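Local coordinates for RILP-like protein 2 (Mus musculus, PDB 4KP3) that helps shape cells and neurons, promoting the formation and upkeep of dendritic spines, and takes part in protein transport, including export from primary cilia, at residues Y42-G45 and R46-A50; T58-Q61 and F62-R66. All blocks are in the same frame, centred on the assembly; numbering follows the deposited sequence. Where two conformers were deposited one is given.

How the contacts relate
Both contacts are i to i+4 side-chain pairings on alpha-helices of the RILP homology 1 domain, and their centres lie 11 Å apart. Contact 1 comes first in the chain, near the end of helix 34-49; contact 2 follows near the start of the long helix 55-100, so the two sit on successive helices. They meet through apolar side chains: Leu48 CD1 is 3.7 Å from Ile64 CD1, and Val44 CG1 is 3.7 Å from Ile64 CG2. Each also reaches the second subunit, and Glu47 of one subunit pairs with Lys63 of the other. The paired helices thus build part of the dimer interface, in keeping with the protein's dimerization activity.

Contact 1. Residues Y42-G45 and R46-A50; sequences YVVG and RELMA
Arg46 lays its aliphatic stem over one face of the Tyr42 ring, one helical turn earlier on alpha-helix 34-49. The evidence for a CH-pi contact is the position of Arg46 CG, 4.0 Å from the ring centroid and 23° off the ring normal. Arg46 CD follows at 3.4 Å from Tyr42 OH. A bend at chi3 (-45°) then turns the guanidinium away from a flat stack, its plane 73° from that of the ring, and one of its faces meets Val43 CA. Arg46 NH2 continues to a salt bridge with Glu20. With an alanine here, the Tyr42 face would probably lose its CH-pi partner and Glu20 its salt-bridge mate. On another side of the helix, Glu47 runs alongside Val43, and its carboxylate forms a salt bridge with Lys63 of the second subunit. Val44 and Leu48 lie side by side and face helix 55-100. Behind these side chains, four i to i+4 backbone bonds run from residues 46-49 back to 42-45, among them Arg46 N to Tyr42 O at 3.0 Å and Met49 N to Gly45 O at 2.9 Å. The apolar pair itself closes between Val44 CG1 and Leu48 CD1, 3.8 Å apart.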
# COMPACT_ATOMS: atom_id res chain seq x y z
N TYR E 42 10.82 -1.24 -1.03
CA TYR E 42 11.52 -0.11 -1.63
C TYR E 42 10.72 0.53 -2.75
O TYR E 42 10.58 1.75 -2.79
CB TYR E 42 12.91 -0.50 -2.13
CG TYR E 42 13.58 0.62 -2.89
CD1 TYR E 42 13.89 1.82 -2.27
CD2 TYR E 42 13.87 0.49 -4.24
CE1 TYR E 42 14.48 2.85 -2.97
CE2 TYR E 42 14.47 1.52 -4.95
CZ TYR E 42 14.77 2.70 -4.31
OH TYR E 42 15.37 3.72 -5.00
N VAL E 43 10.20 -0.28 -3.67
CA VAL E 43 9.51 0.29 -4.82
C VAL E 43 8.14 0.87 -4.44
O VAL E 43 7.70 1.86 -5.03
CB VAL E 43 9.43 -0.68 -6.02
CG1 VAL E 43 10.32 -1.89 -5.79
CG2 VAL E 43 8.00 -1.10 -6.29
N VAL E 44 7.48 0.28 -3.45
CA VAL E 44 6.25 0.86 -2.93
C VAL E 44 6.57 2.20 -2.26
O VAL E 44 5.83 3.17 -2.40
CB VAL E 44 5.51 -0.10 -1.96
CG1 VAL E 44 4.51 0.64 -1.11
CG2 VAL E 44 4.83 -1.22 -2.74
N GLY E 45 7.69 2.23 -1.54
CA GLY E 45 8.18 3.46 -0.93
C GLY E 45 8.40 4.58 -1.93
O GLY E 45 8.01 5.73 -1.69
N ARG E 46 9.02 4.26 -3.07
CA ARG E 46 9.26 5.24 -4.12
C ARG E 46 7.95 5.81 -4.65
O ARG E 46 7.81 7.02 -4.84
CB ARG E 46 10.02 4.62 -5.29
CG ARG E 46 11.48 4.32 -5.03
CD ARG E 46 12.23 4.09 -6.34
NE ARG E 46 11.49 3.22 -7.25
CZ ARG E 46 12.04 2.28 -8.01
NH1 ARG E 46 13.35 2.07 -7.96
NH2 ARG E 46 11.28 1.54 -8.81
N GLU E 47 7.00 4.93 -4.91
CA GLU E 47 5.73 5.36 -5.48
C GLU E 47 4.94 6.21 -4.49
O GLU E 47 4.30 7.19 -4.89
CB GLU E 47 4.94 4.15 -5.97
CG GLU E 47 5.67 3.45 -7.11
CD GLU E 47 4.89 2.30 -7.70
OE1 GLU E 47 3.66 2.26 -7.53
OE2 GLU E 47 5.52 1.44 -8.35
N LEU E 48 5.00 5.85 -3.21
CA LEU E 48 4.38 6.67 -2.17
C LEU E 48 5.05 8.03 -2.07
O LEU E 48 4.38 9.06 -1.97
CB LEU E 48 4.44 5.96 -0.81
CG LEU E 48 3.41 4.85 -0.57
CD1 LEU E 48 3.86 3.95 0.56
CD2 LEU E 48 2.05 5.46 -0.27
N MET E 49 6.38 8.04 -2.09
CA MET E 49 7.16 9.28 -2.02
C MET E 49 6.86 10.20 -3.19
O MET E 49 6.75 11.41 -3.03
CB MET E 49 8.66 8.96 -1.95
CG MET E 49 9.56 10.19 -1.93
SD MET E 49 11.31 9.77 -1.80
CE MET E 49 11.59 8.90 -3.34
N ALA E 50 6.72 9.62 -4.38
CA ALA E 50 6.41 10.41 -5.57
C ALA E 50 5.01 11.03 -5.53
O ALA E 50 4.65 11.79 -6.42
CB ALA E 50 6.59 9.56 -6.82

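Contact 2. Residues T58-Q61 and F62-R66; sequences TRLQ and FKIVR
Phe62 sets the CE2 side of its ring beside the methyl group of Thr58, with Phe62 CE2 3.6 Å from Thr58 CG2. The two side chains run the same way, one turn apart, and the torsions account for the meeting: Thr58 CG2 stands opposite its own backbone N, whereas Phe62 CG is anti to its carbonyl carbon (chi1 -74°). Phe62 CD2 also comes obliquely to 3.3 Å from Thr58 O. That same oxygen accepts the backbone bond from Phe62 N at 3.0 Å. Gln61 extends alongside Phe62 with its amide plane turned 72° from the ring, and Gln61 OE1 approaches Phe62 CE2 obliquely at 3.9 Å. Gln61 and Phe62 both pack against the chain of another protein in the assembly. On a different flank, Leu60 and Ile64 cross at an angle, joined where Leu60 CG lies 3.8 Å from Ile64 CD1. Ile64 CG1 sits 3.2 Å from Leu60 O, which also accepts the backbone bond from Ile64 N at 2.8 Å. Ile64 meets Ile64 of the second subunit, and Leu60 packs on Leu48 of that subunit. Helix 55-100 thus forms, with helix 34-49, the antiparallel helix pair of the RH1 domain, one flank, edged by the charged Lys63, lying in the dimer interface and another on the partner protein.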
# COMPACT_ATOMS: atom_id res chain seq x y z
N THR E 58 0.79 10.28 3.78
CA THR E 58 1.69 9.83 4.83
C THR E 58 1.02 8.82 5.77
O THR E 58 1.63 7.83 6.16
CB THR E 58 2.28 11.01 5.63
OG1 THR E 58 2.83 11.98 4.73
CG2 THR E 58 3.38 10.54 6.56
N ARG E 59 -0.24 9.07 6.12
CA ARG E 59 -1.00 8.12 6.92
C ARG E 59 -1.12 6.78 6.20
O ARG E 59 -0.96 5.72 6.81
CB ARG E 59 -2.39 8.66 7.24
CG ARG E 59 -2.39 9.73 8.30
CD ARG E 59 -3.78 10.28 8.57
NE ARG E 59 -3.70 11.58 9.22
CZ ARG E 59 -4.76 12.29 9.60
NH1 ARG E 59 -5.98 11.82 9.40
NH2 ARG E 59 -4.60 13.47 10.18
N LEU E 60 -1.38 6.83 4.90
CA LEU E 60 -1.42 5.62 4.08
C LEU E 60 -0.05 4.95 4.05
O LEU E 60 0.06 3.72 4.12
CB LEU E 60 -1.87 5.95 2.66
CG LEU E 60 -1.86 4.79 1.66
CD1 LEU E 60 -2.90 3.74 2.05
CD2 LEU E 60 -2.10 5.30 0.25
N GLN E 61 1.01 5.76 3.97
CA GLN E 61 2.38 5.25 3.94
C GLN E 61 2.70 4.39 5.17
O GLN E 61 3.15 3.25 5.04
CB GLN E 61 3.37 6.41 3.84
CG GLN E 61 4.83 6.01 3.68
CD GLN E 61 5.75 7.21 3.75
OE1 GLN E 61 5.61 8.07 4.62
NE2 GLN E 61 6.70 7.30 2.82
N PHE E 62 2.45 4.93 6.35
CA PHE E 62 2.72 4.19 7.58
C PHE E 62 1.78 3.02 7.78
O PHE E 62 2.11 2.07 8.50
CB PHE E 62 2.76 5.13 8.79
CG PHE E 62 4.00 5.96 8.84
CD1 PHE E 62 5.20 5.39 9.23
CD2 PHE E 62 3.98 7.29 8.46
CE1 PHE E 62 6.36 6.15 9.27
CE2 PHE E 62 5.13 8.05 8.50
CZ PHE E 62 6.33 7.48 8.90
N LYS E 63 0.62 3.07 7.14
CA LYS E 63 -0.31 1.96 7.15
C LYS E 63 0.24 0.83 6.28
O LYS E 63 0.20 -0.35 6.66
CB LYS E 63 -1.69 2.42 6.67
CG LYS E 63 -2.81 1.45 6.95
CD LYS E 63 -4.15 2.18 7.10
CE LYS E 63 -4.08 3.22 8.21
NZ LYS E 63 -5.39 3.89 8.45
N ILE E 64 0.79 1.19 5.12
CA ILE E 64 1.46 0.24 4.25
C ILE E 64 2.73 -0.33 4.90
O ILE E 64 3.05 -1.50 4.70
CB ILE E 64 1.79 0.87 2.87
CG1 ILE E 64 0.49 1.22 2.14
CG2 ILE E 64 2.63 -0.06 2.01
CD1 ILE E 64 0.71 2.07 0.91
N VAL E 65 3.44 0.49 5.68
CA VAL E 65 4.58 -0.01 6.43
C VAL E 65 4.15 -1.17 7.34
O VAL E 65 4.80 -2.22 7.38
CB VAL E 65 5.27 1.09 7.28
CG1 VAL E 65 6.24 0.48 8.28
CG2 VAL E 65 5.99 2.10 6.39
N ARG E 66 3.04 -0.99 8.04
CA ARG E 66 2.51 -2.01 8.94
C ARG E 66 2.15 -3.29 8.18
O ARG E 66 2.46 -4.40 8.62
CB ARG E 66 1.29 -1.49 9.70
CG ARG E 66 0.67 -2.48 10.68
CD ARG E 66 1.62 -2.82 11.83
NE ARG E 66 2.10 -1.62 12.52
CZ ARG E 66 1.44 -1.01 13.50
NH1 ARG E 66 0.26 -1.47 13.90
NH2 ARG E 66 1.96 0.07 14.07